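Local coordinates for protein beta-N-acetylhexosaminidase (Streptomyces plicatus, PDB 1JAK) that removes terminal non-reducing N-acetylhexosamine residues from beta-linked glycosides by substrate-assisted hydrolysis, as a family 20 glycoside hydrolase, at residues V380-R385 with L432-P436. Coordinates in Å, arbitrary orientation, origin at the centre of the assembly. Numbering follows the deposited sequence.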
ATOM      1  N   VAL A 380       2.971 -15.280 -17.759  1.00 10.73           N
ATOM      2  CA  VAL A 380       2.445 -14.007 -17.279  1.00 10.18           C
ATOM      3  C   VAL A 380       2.448 -12.964 -18.394  1.00  9.85           C
ATOM      4  O   VAL A 380       1.486 -12.208 -18.544  1.00 11.81           O
ATOM      5  CB  VAL A 380       3.259 -13.495 -16.074  1.00 10.38           C
ATOM      6  CG1 VAL A 380       2.704 -12.160 -15.592  1.00 10.44           C
ATOM      7  CG2 VAL A 380       3.202 -14.526 -14.947  1.00 10.27           C
ATOM      8  N   ALA A 381       3.522 -12.929 -19.180  1.00 10.92           N
ATOM      9  CA  ALA A 381       3.616 -11.980 -20.288  1.00 11.08           C
ATOM     10  C   ALA A 381       2.509 -12.266 -21.298  1.00 11.89           C
ATOM     11  O   ALA A 381       1.964 -11.346 -21.917  1.00 11.68           O
ATOM     12  CB  ALA A 381       4.984 -12.087 -20.967  1.00 10.38           C
ATOM     13  N   GLU A 382       2.175 -13.544 -21.460  1.00 11.62           N
ATOM     14  CA  GLU A 382       1.131 -13.938 -22.398  1.00 12.63           C
ATOM     15  C   GLU A 382      -0.223 -13.442 -21.900  1.00 12.90           C
ATOM     16  O   GLU A 382      -1.049 -12.974 -22.686  1.00 12.42           O
ATOM     17  CB  GLU A 382       1.103 -15.457 -22.564  1.00 13.11           C
ATOM     18  CG  GLU A 382       0.475 -15.902 -23.879  1.00 14.64           C
ATOM     19  CD  GLU A 382       1.244 -15.376 -25.074  1.00 15.41           C
ATOM     20  OE1 GLU A 382       2.428 -15.747 -25.221  1.00 16.29           O
ATOM     21  OE2 GLU A 382       0.676 -14.584 -25.859  1.00 14.53           O
ATOM     22  N   ALA A 383      -0.451 -13.543 -20.593  1.00 11.77           N
ATOM     23  CA  ALA A 383      -1.706 -13.074 -20.019  1.00 12.64           C
ATOM     24  C   ALA A 383      -1.810 -11.573 -20.274  1.00 11.77           C
ATOM     25  O   ALA A 383      -2.887 -11.061 -20.576  1.00 13.52           O
ATOM     26  CB  ALA A 383      -1.747 -13.358 -18.517  1.00 11.22           C
ATOM     27  N   ALA A 384      -0.685 -10.874 -20.154  1.00 12.45           N
ATOM     28  CA  ALA A 384      -0.657  -9.434 -20.389  1.00 13.03           C
ATOM     29  C   ALA A 384      -1.047  -9.154 -21.838  1.00 14.44           C
ATOM     30  O   ALA A 384      -1.824  -8.237 -22.118  1.00 13.02           O
ATOM     31  CB  ALA A 384       0.736  -8.875 -20.098  1.00 13.85           C
ATOM     32  N   ARG A 385      -0.510  -9.944 -22.760  1.00 15.17           N
ATOM     33  CA  ARG A 385      -0.839  -9.765 -24.169  1.00 15.12           C
ATOM     34  C   ARG A 385      -2.328 -10.006 -24.397  1.00 15.42           C
ATOM     35  O   ARG A 385      -2.935  -9.387 -25.272  1.00 18.40           O
ATOM     36  CB  ARG A 385      -0.027 -10.724 -25.050  1.00 15.43           C
ATOM     37  CG  ARG A 385       1.344 -10.201 -25.454  1.00 15.79           C
ATOM     38  CD  ARG A 385       2.014 -11.127 -26.471  1.00 15.59           C
ATOM     39  NE  ARG A 385       2.502 -12.361 -25.863  1.00 15.49           N
ATOM     40  CZ  ARG A 385       3.637 -12.458 -25.175  1.00 15.10           C
ATOM     41  NH1 ARG A 385       4.408 -11.392 -25.009  1.00 16.64           N
ATOM     42  NH2 ARG A 385       4.001 -13.621 -24.649  1.00 17.84           N
ATOM     43  N   LEU A 432       9.303  -7.216 -17.058  1.00 13.67           N
ATOM     44  CA  LEU A 432       8.992  -8.582 -17.471  1.00 14.06           C
ATOM     45  C   LEU A 432       9.214  -8.754 -18.971  1.00 14.56           C
ATOM     46  O   LEU A 432       8.526  -8.137 -19.784  1.00 12.81           O
ATOM     47  CB  LEU A 432       7.542  -8.921 -17.114  1.00 13.92           C
ATOM     48  CG  LEU A 432       7.135 -10.393 -17.199  1.00 14.05           C
ATOM     49  CD1 LEU A 432       7.914 -11.198 -16.160  1.00 14.45           C
ATOM     50  CD2 LEU A 432       5.639 -10.529 -16.957  1.00 15.86           C
ATOM     51  N   PRO A 433      10.179  -9.604 -19.354  1.00 15.28           N
ATOM     52  CA  PRO A 433      10.488  -9.849 -20.766  1.00 16.04           C
ATOM     53  C   PRO A 433       9.265 -10.175 -21.615  1.00 16.08           C
ATOM     54  O   PRO A 433       8.473 -11.049 -21.267  1.00 17.59           O
ATOM     55  CB  PRO A 433      11.470 -11.019 -20.705  1.00 16.37           C
ATOM     56  CG  PRO A 433      12.166 -10.803 -19.406  1.00 16.32           C
ATOM     57  CD  PRO A 433      11.023 -10.442 -18.484  1.00 15.63           C
ATOM     58  N   GLY A 434       9.118  -9.459 -22.723  1.00 16.81           N
ATOM     59  CA  GLY A 434       8.008  -9.699 -23.628  1.00 17.31           C
ATOM     60  C   GLY A 434       6.653  -9.150 -23.228  1.00 16.98           C
ATOM     61  O   GLY A 434       5.699  -9.244 -23.998  1.00 18.03           O
ATOM     62  N   ALA A 435       6.548  -8.574 -22.034  1.00 15.86           N
ATOM     63  CA  ALA A 435       5.275  -8.030 -21.585  1.00 15.46           C
ATOM     64  C   ALA A 435       5.053  -6.620 -22.129  1.00 16.11           C
ATOM     65  O   ALA A 435       5.926  -5.758 -22.017  1.00 15.38           O
ATOM     66  CB  ALA A 435       5.222  -8.016 -20.054  1.00 16.51           C
ATOM     67  N   PRO A 436       3.882  -6.375 -22.740  1.00 16.62           N
ATOM     68  CA  PRO A 436       3.555  -5.058 -23.297  1.00 17.25           C
ATOM     69  C   PRO A 436       3.522  -4.034 -22.165  1.00 16.75           C
ATOM     70  O   PRO A 436       2.849  -4.246 -21.158  1.00 16.34           O
ATOM     71  CB  PRO A 436       2.171  -5.271 -23.907  1.00 17.53           C
ATOM     72  CG  PRO A 436       2.155  -6.733 -24.229  1.00 19.98           C
ATOM     73  CD  PRO A 436       2.802  -7.336 -23.013  1.00 16.91           C
TER
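Val380 starts the contact on the last turns of helix 374-385: its CG1 lies 3.6 Å from CD2 of Leu432, and both side chains also touch Tyr366 of strand 363-366, so branched aliphatic groups fill the space between helix, loop and sheet. One residue on, Ala381 points its CB toward the type II turn Leu432-Ala435. Its small methyl lets the chains come close, with CA 4.5 Å from CA of Ala435 and CB 3.7 Å from O of Pro433. The turn, closed by a backbone hydrogen bond from N of Ala435 to O of Leu432 (3.0 Å), has Pro433, whose phi of -50° suits proline, then Gly434, whose positive phi glycine tolerates for lack of a CB. Ala384 again presents only a methyl, its CB 3.9 Å from CD of Pro436; it and Leu432 both reach Leu390 of strand 389-392. Arg385 is fixed by a two-pronged salt bridge to Glu382, NH2 to OE1 (2.7 Å) and NE to OE2 (2.9 Å); its NH1 comes 2.7 Å from O of Gly434, at too poor an angle for a hydrogen bond, while its CG meets CG of Pro436 at 3.8 Å. In the catalytic (beta/alpha)8 barrel, the helix of the beta-alpha-beta unit of strands 363-366 and 389-392 thus packs against the loop leading into strand 440-447.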